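Local coordinates for protein homoserine kinase (Cytophaga hutchinsonii, PDB 4P52) that probably catalyses the ATP-dependent phosphorylation of L-homoserine to O-phospho-L-homoserine, as a member of the GHMP kinase family, at residues 35-43 against 247-257. Sequence-based numbering, arbitrary orientation.
Sequences VANVSCGFD and SMQDHIVEPAR
Cys40 and Asp250 bring the two backbones together, their CA atoms 4.6 Å apart, where the type II' turn Val38-Gly41 faces the loop leading into helix 253-257. No clear hydrogen bond crosses directly. With chi1 at -165°, anti to its own nitrogen, Ser39 OG swings over to Met248, a selenomethionine, 3.1 Å from Met248 C, and water 2 bridges this hydroxyl to Met248 O. Cys40 CB sits 3.3 Å from Gln249 O. Val253 CG2 lies over one face of the Phe42 ring, 3.8 Å from its centroid, in a CH-pi contact. Arg257 NH1 comes to the edge of the same ring, 3.6 Å from CE1, with the guanidinium turned 70° from the ring plane. Water 1 accepts from Arg257 NH1 and Asn37 ND2, while Arg257 NE binds Ala209 O. Asp250 caps the helix: OD1 accepts from Ile252 N and Val253 N on one face of the carboxylate, and OD2 takes Glu254 N at 2.9 Å. Gln225 NE2 of helix 219-237 also donates to OD1. An alanine in place of Asp250 is likely to leave the amides of Ile252, Val253 and Glu254 without their acceptor. Phe42 O bonds Trp226 NE1 of the second subunit, so the loop just after the turn also meets that subunit. Apolar packing and two water bridges join the two segments, while the Asp250 carboxylate mainly holds its own helix start.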
loop_
_atom_site.group_PDB
_atom_site.type_symbol
_atom_site.label_atom_id
_atom_site.label_comp_id
_atom_site.label_asym_id
_atom_site.label_seq_id
_atom_site.Cartn_x
_atom_site.Cartn_y
_atom_site.Cartn_z
ATOM N N VAL A 35 18.309 -0.132 2.758
ATOM C CA VAL A 35 17.495 0.920 3.342
ATOM C C VAL A 35 16.082 0.396 3.661
ATOM O O VAL A 35 15.297 0.094 2.762
ATOM C CB VAL A 35 17.392 2.131 2.399
ATOM C CG1 VAL A 35 16.436 3.181 2.975
ATOM C CG2 VAL A 35 18.773 2.718 2.157
ATOM N N ALA A 36 15.754 0.301 4.945
ATOM C CA ALA A 36 14.415 -0.128 5.343
ATOM C C ALA A 36 13.453 1.046 5.638
ATOM O O ALA A 36 13.886 2.205 5.772
ATOM C CB ALA A 36 14.494 -1.093 6.511
ATOM N N ASN A 37 12.150 0.722 5.700
ATOM C CA ASN A 37 11.062 1.679 5.888
ATOM C C ASN A 37 10.769 2.556 4.681
ATOM O O ASN A 37 9.604 2.687 4.270
ATOM C CB ASN A 37 11.233 2.445 7.188
ATOM C CG ASN A 37 11.441 1.493 8.366
ATOM O OD1 ASN A 37 10.907 0.368 8.376
ATOM N ND2 ASN A 37 12.241 1.904 9.325
ATOM N N VAL A 38 11.795 3.110 4.054
ATOM C CA VAL A 38 11.576 3.851 2.796
ATOM C C VAL A 38 10.412 4.853 2.965
ATOM O O VAL A 38 9.412 4.811 2.240
ATOM C CB VAL A 38 11.345 2.899 1.584
ATOM C CG1 VAL A 38 11.347 3.658 0.260
ATOM C CG2 VAL A 38 12.384 1.776 1.550
ATOM N N SER A 39 10.527 5.729 3.960
ATOM C CA SER A 39 9.460 6.694 4.239
ATOM C C SER A 39 8.192 6.054 4.852
ATOM O O SER A 39 8.173 5.661 6.035
ATOM C CB SER A 39 9.109 7.489 2.971
ATOM O OG SER A 39 8.358 8.626 3.319
ATOM N N CYS A 40 7.132 5.950 4.062
ATOM C CA CYS A 40 5.843 5.608 4.648
ATOM C C CYS A 40 5.695 4.108 4.933
ATOM O O CYS A 40 4.846 3.718 5.725
ATOM C CB CYS A 40 4.708 6.099 3.761
ATOM S SG CYS A 40 4.858 5.431 2.092
ATOM N N GLY A 41 6.549 3.285 4.334
ATOM C CA GLY A 41 6.417 1.846 4.442
ATOM C C GLY A 41 7.129 1.228 5.626
ATOM O O GLY A 41 7.830 0.208 5.477
ATOM N N PHE A 42 6.931 1.805 6.809
ATOM C CA PHE A 42 7.533 1.288 8.037
ATOM C C PHE A 42 7.342 -0.229 8.207
ATOM O O PHE A 42 6.210 -0.724 8.178
ATOM C CB PHE A 42 6.977 2.028 9.251
ATOM C CG PHE A 42 7.588 1.591 10.543
ATOM C CD1 PHE A 42 8.922 1.912 10.847
ATOM C CD2 PHE A 42 6.850 0.835 11.465
ATOM C CE1 PHE A 42 9.488 1.470 12.053
ATOM C CE2 PHE A 42 7.413 0.414 12.671
ATOM C CZ PHE A 42 8.736 0.731 12.966
ATOM N N ASP A 43 8.457 -0.944 8.370
ATOM C CA ASP A 43 8.497 -2.416 8.563
ATOM C C ASP A 43 8.138 -3.253 7.346
ATOM O O ASP A 43 8.111 -4.482 7.433
ATOM C CB ASP A 43 7.603 -2.876 9.725
ATOM C CG ASP A 43 8.287 -2.808 11.089
ATOM O OD1 ASP A 43 9.495 -2.456 11.181
ATOM O OD2 ASP A 43 7.580 -3.098 12.093
ATOM N N SER A 247 3.900 10.493 -2.387
ATOM C CA SER A 247 3.709 9.353 -1.499
ATOM C C SER A 247 4.746 9.177 -0.394
ATOM O O SER A 247 4.506 8.442 0.573
ATOM C CB SER A 247 3.641 8.063 -2.297
ATOM O OG SER A 247 2.438 8.078 -3.029
HETATM N N MSE A 248 5.889 9.842 -0.510
HETATM C CA MSE A 248 6.901 9.702 0.513
HETATM C C MSE A 248 6.724 10.675 1.636
HETATM O O MSE A 248 7.581 11.530 1.858
HETATM C CB MSE A 248 8.208 9.935 -0.154
HETATM C CG MSE A 248 8.609 8.590 -0.701
HETATM SE SE MSE A 248 10.266 8.988 -1.668
HETATM C CE MSE A 248 11.442 8.803 -0.075
ATOM N N GLN A 249 5.602 10.551 2.336
ATOM C CA GLN A 249 5.292 11.320 3.540
ATOM C C GLN A 249 5.113 10.296 4.638
ATOM O O GLN A 249 4.400 9.293 4.459
ATOM C CB GLN A 249 3.987 12.123 3.412
ATOM C CG GLN A 249 3.845 13.091 2.250
ATOM C CD GLN A 249 5.066 13.979 2.062
ATOM O OE1 GLN A 249 5.671 14.444 3.032
ATOM N NE2 GLN A 249 5.441 14.215 0.803
ATOM N N ASP A 250 5.763 10.522 5.771
ATOM C CA ASP A 250 5.619 9.624 6.891
ATOM C C ASP A 250 5.105 10.441 8.039
ATOM O O ASP A 250 5.797 11.303 8.543
ATOM C CB ASP A 250 6.955 8.961 7.210
ATOM C CG ASP A 250 6.911 8.100 8.479
ATOM O OD1 ASP A 250 5.802 7.830 9.050
ATOM O OD2 ASP A 250 8.019 7.699 8.911
ATOM N N HIS A 251 3.878 10.181 8.452
ATOM C CA HIS A 251 3.282 11.000 9.505
ATOM C C HIS A 251 3.313 10.363 10.902
ATOM O O HIS A 251 2.831 10.946 11.866
ATOM C CB HIS A 251 1.865 11.430 9.092
ATOM C CG HIS A 251 1.854 12.455 8.002
ATOM N ND1 HIS A 251 2.766 13.497 7.951
ATOM C CD2 HIS A 251 1.052 12.599 6.919
ATOM C CE1 HIS A 251 2.528 14.237 6.883
ATOM N NE2 HIS A 251 1.494 13.715 6.241
ATOM N N ILE A 252 3.906 9.185 11.011
ATOM C CA ILE A 252 3.870 8.450 12.261
ATOM C C ILE A 252 5.257 8.254 12.870
ATOM O O ILE A 252 5.487 8.656 14.012
ATOM C CB ILE A 252 3.151 7.095 12.086
ATOM C CG1 ILE A 252 1.665 7.347 11.871
ATOM C CG2 ILE A 252 3.373 6.183 13.286
ATOM C CD1 ILE A 252 1.008 6.322 10.988
ATOM N N VAL A 253 6.161 7.648 12.106
ATOM C CA VAL A 253 7.429 7.161 12.628
ATOM C C VAL A 253 8.483 8.263 12.623
ATOM O O VAL A 253 9.034 8.591 13.660
ATOM C CB VAL A 253 7.937 5.922 11.845
ATOM C CG1 VAL A 253 9.338 5.519 12.291
ATOM C CG2 VAL A 253 6.993 4.759 12.066
ATOM N N GLU A 254 8.749 8.836 11.459
ATOM C CA GLU A 254 9.724 9.919 11.341
ATOM C C GLU A 254 9.495 11.084 12.344
ATOM O O GLU A 254 10.435 11.466 13.024
ATOM C CB GLU A 254 9.773 10.429 9.913
ATOM C CG GLU A 254 10.788 11.521 9.672
ATOM C CD GLU A 254 10.381 12.411 8.501
ATOM O OE1 GLU A 254 10.546 11.980 7.324
ATOM O OE2 GLU A 254 9.892 13.542 8.771
ATOM N N PRO A 255 8.254 11.623 12.466
ATOM C CA PRO A 255 8.094 12.677 13.487
ATOM C C PRO A 255 8.454 12.215 14.916
ATOM O O PRO A 255 8.953 13.015 15.694
ATOM C CB PRO A 255 6.604 13.050 13.418
ATOM C CG PRO A 255 6.040 12.354 12.226
ATOM C CD PRO A 255 6.974 11.260 11.817
ATOM N N ALA A 256 8.226 10.944 15.247
ATOM C CA ALA A 256 8.639 10.405 16.544
ATOM C C ALA A 256 10.159 10.222 16.677
ATOM O O ALA A 256 10.726 10.597 17.700
ATOM C CB ALA A 256 7.897 9.108 16.867
ATOM N N ARG A 257 10.815 9.665 15.657
ATOM C CA ARG A 257 12.247 9.373 15.719
ATOM C C ARG A 257 13.185 10.530 15.405
ATOM O O ARG A 257 14.334 10.547 15.826
ATOM C CB ARG A 257 12.587 8.269 14.757
ATOM C CG ARG A 257 12.215 6.926 15.289
ATOM C CD ARG A 257 12.600 5.863 14.291
ATOM N NE ARG A 257 12.473 4.569 14.936
ATOM C CZ ARG A 257 12.416 3.418 14.297
ATOM N NH1 ARG A 257 12.464 3.371 12.964
ATOM N NH2 ARG A 257 12.304 2.318 15.006
HETATM O O HOH W 1 12.994 0.580 12.168
HETATM O O HOH W 2 9.897 10.977 3.386
#